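Local coordinates for hypothetical protein (Streptococcus pneumoniae, PDB 2HIY), which is of unknown function but belongs to the DUF1697 family of conserved bacterial proteins, at the interface of chains A and B. Coordinates in Å, arbitrary orientation; residue numbers count along the deposited sequence, not the author numbering. Chains: chain A/B, Hypothetical protein.

The interface of chains A and B. Residues chain A 26, 30, 70-71; chain B 154-155, 158-159.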
ATOM      1  N   GLU A  26      -8.584   0.778  -0.431  1.00 15.04           N
ATOM      2  CA  GLU A  26      -8.742   2.184  -0.083  1.00 15.11           C
ATOM      3  C   GLU A  26      -9.333   2.278   1.313  1.00 14.55           C
ATOM      4  O   GLU A  26      -8.858   3.042   2.143  1.00 15.02           O
ATOM      5  CB  GLU A  26      -9.643   2.884  -1.082  1.00 15.90           C
ATOM      6  CG  GLU A  26      -8.982   2.986  -2.450  1.00 16.75           C
ATOM      7  CD  GLU A  26      -9.860   3.614  -3.529  1.00 19.52           C
ATOM      8  OE1 GLU A  26     -10.992   4.071  -3.259  1.00 20.29           O
ATOM      9  OE2 GLU A  26      -9.390   3.660  -4.688  1.00 21.31           O
ATOM     10  N   GLU A  30      -7.781   4.104   4.607  1.00 13.71           N
ATOM     11  CA  GLU A  30      -8.521   5.194   5.249  1.00 13.63           C
ATOM     12  C   GLU A  30      -8.757   4.906   6.723  1.00 13.32           C
ATOM     13  O   GLU A  30      -8.590   5.787   7.571  1.00 14.15           O
ATOM     14  CB  GLU A  30      -9.844   5.481   4.501  1.00 14.17           C
ATOM     15  CG  GLU A  30      -9.588   5.938   3.052  1.00 14.40           C
ATOM     16  CD  GLU A  30     -10.732   5.709   2.075  1.00 16.67           C
ATOM     17  OE1 GLU A  30     -11.746   5.084   2.433  1.00 17.57           O
ATOM     18  OE2 GLU A  30     -10.588   6.109   0.884  1.00 19.39           O
ATOM     19  N   HIS A  70     -17.392   9.811   3.896  1.00 15.33           N
ATOM     20  CA  HIS A  70     -16.656   9.098   2.859  1.00 14.65           C
ATOM     21  C   HIS A  70     -17.492   8.066   2.089  1.00 14.38           C
ATOM     22  O   HIS A  70     -17.217   7.813   0.925  1.00 15.00           O
ATOM     23  CB  HIS A  70     -15.414   8.434   3.456  1.00 15.44           C
ATOM     24  CG  HIS A  70     -14.425   9.406   4.006  1.00 16.13           C
ATOM     25  ND1 HIS A  70     -14.463   9.857   5.311  1.00 20.07           N
ATOM     26  CD2 HIS A  70     -13.361  10.009   3.425  1.00 19.93           C
ATOM     27  CE1 HIS A  70     -13.471  10.709   5.505  1.00 21.93           C
ATOM     28  NE2 HIS A  70     -12.795  10.819   4.382  1.00 20.90           N
ATOM     29  N   TYR A  71     -18.499   7.462   2.726  1.00 14.01           N
ATOM     30  CA  TYR A  71     -19.330   6.404   2.101  1.00 14.67           C
ATOM     31  C   TYR A  71     -20.738   6.572   2.631  1.00 14.54           C
ATOM     32  O   TYR A  71     -21.185   5.774   3.436  1.00 14.15           O
ATOM     33  CB  TYR A  71     -18.793   5.000   2.433  1.00 14.23           C
ATOM     34  CG  TYR A  71     -17.379   4.806   1.961  1.00 14.01           C
ATOM     35  CD1 TYR A  71     -17.106   4.574   0.617  1.00 15.58           C
ATOM     36  CD2 TYR A  71     -16.306   4.887   2.851  1.00 14.71           C
ATOM     37  CE1 TYR A  71     -15.797   4.440   0.160  1.00 13.68           C
ATOM     38  CE2 TYR A  71     -14.995   4.761   2.401  1.00 14.37           C
ATOM     39  CZ  TYR A  71     -14.756   4.532   1.063  1.00 14.22           C
ATOM     40  OH  TYR A  71     -13.453   4.379   0.596  1.00 16.45           O
TER
ATOM     41  N   HIS B 154     -12.094  18.481   4.256  1.00 14.15           N
ATOM     42  CA  HIS B 154     -12.882  17.548   5.055  1.00 14.50           C
ATOM     43  C   HIS B 154     -13.124  16.232   4.317  1.00 14.25           C
ATOM     44  O   HIS B 154     -13.076  15.150   4.946  1.00 14.42           O
ATOM     45  CB  HIS B 154     -14.217  18.195   5.433  1.00 15.18           C
ATOM     46  CG  HIS B 154     -14.989  17.446   6.480  1.00 17.42           C
ATOM     47  ND1 HIS B 154     -14.510  17.265   7.757  1.00 19.58           N
ATOM     48  CD2 HIS B 154     -16.197  16.838   6.438  1.00 20.49           C
ATOM     49  CE1 HIS B 154     -15.399  16.582   8.465  1.00 19.32           C
ATOM     50  NE2 HIS B 154     -16.433  16.322   7.689  1.00 19.25           N
ATOM     51  N   LYS B 155     -13.424  16.302   3.020  0.50 14.14           N
ATOM     52  CA  LYS B 155     -13.795  15.081   2.268  0.50 14.00           C
ATOM     53  C   LYS B 155     -12.613  14.156   1.965  0.50 14.06           C
ATOM     54  O   LYS B 155     -12.741  12.926   1.997  0.50 12.98           O
ATOM     55  CB  LYS B 155     -14.475  15.451   0.947  0.50 14.54           C
ATOM     56  CG  LYS B 155     -15.869  16.042   1.073  0.50 15.63           C
ATOM     57  CD  LYS B 155     -16.445  16.276  -0.304  0.50 18.08           C
ATOM     58  CE  LYS B 155     -16.551  14.973  -1.073  0.50 19.94           C
ATOM     59  NZ  LYS B 155     -17.449  13.964  -0.421  0.50 21.89           N
ATOM     60  N   LEU B 158      -8.228  12.320   4.498  1.00 17.17           N
ATOM     61  CA  LEU B 158      -7.967  10.947   4.973  1.00 17.79           C
ATOM     62  C   LEU B 158      -7.630  10.017   3.827  1.00 18.44           C
ATOM     63  O   LEU B 158      -7.176   8.879   4.046  1.00 19.10           O
ATOM     64  CB  LEU B 158      -9.177  10.359   5.718  1.00 18.69           C
ATOM     65  CG  LEU B 158      -9.313  10.753   7.178  1.00 19.31           C
ATOM     66  CD1 LEU B 158     -10.588  10.143   7.743  1.00 21.28           C
ATOM     67  CD2 LEU B 158      -8.140  10.282   8.001  1.00 18.64           C
ATOM     68  N   LYS B 159      -7.873  10.446   2.593  1.00 17.48           N
ATOM     69  CA  LYS B 159      -7.585   9.590   1.447  1.00 19.41           C
ATOM     70  C   LYS B 159      -6.171   9.770   0.897  1.00 20.98           C
ATOM     71  O   LYS B 159      -5.673   8.913   0.155  1.00 23.48           O
ATOM     72  CB  LYS B 159      -8.621   9.831   0.355  1.00 18.82           C
ATOM     73  CG  LYS B 159     -10.050   9.641   0.822  1.00 19.91           C
ATOM     74  CD  LYS B 159     -11.031   9.732  -0.330  1.00 23.68           C
ATOM     75  CE  LYS B 159     -12.254   8.879  -0.049  1.00 29.02           C
ATOM     76  NZ  LYS B 159     -12.005   7.470  -0.508  1.00 29.65           N
TER
HETATM   77  O   HOH W   1     -11.008  13.151   5.029  1.00 18.47           O
HETATM   78  O   HOH W   2     -11.845   6.637  -3.178  1.00 47.64           O
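B:Lys159 reaches over to A:Glu30 and pairs with it in a salt bridge between two copies of this DUF1697-family protein. The interface may reflect crystal packing rather than a biological assembly. NZ approaches OE2 of the carboxylate from above its plane, 38° out of it; the modelled separation is too short to be taken literally. The lysine chain bends at its last torsion (chi4 -87°), which turns the ammonium group toward the acid.

Within chain A, the phenol OH of A:Tyr71 donates to A:Glu30 OE1 at 2.6 Å. It meets the syn lone pair of that oxygen and would help fix the rotation of the carboxylate. A:Glu26 joins through water 2, which lies 2.7 Å from A:Glu26 OE1 and also bonds B:Lys159 NZ; this second acid probably adds to the negative field around the lysine.

A:His70 ends helix 56-70. Water 1, in the ring plane, lies 3.0 Å from A:His70 NE2 and links it to the carbonyl O of B:His154 and the backbone N of B:Leu158. The carbonyl O of B:Lys155 lies 3.2 Å from A:His70 NE2 but well above the ring plane, at most a weak, poorly aimed hydrogen bond.

Among the apolar contacts, B:Leu158 CD1 comes obliquely from the opposite side of the plane, 3.7 Å from A:His70 CE1, the two side chains crossing nearly at right angles. B:Lys159 CE lies in the ring plane at the edge, 3.8 Å from A:His70 CD2, these side chains running past each other in opposite directions.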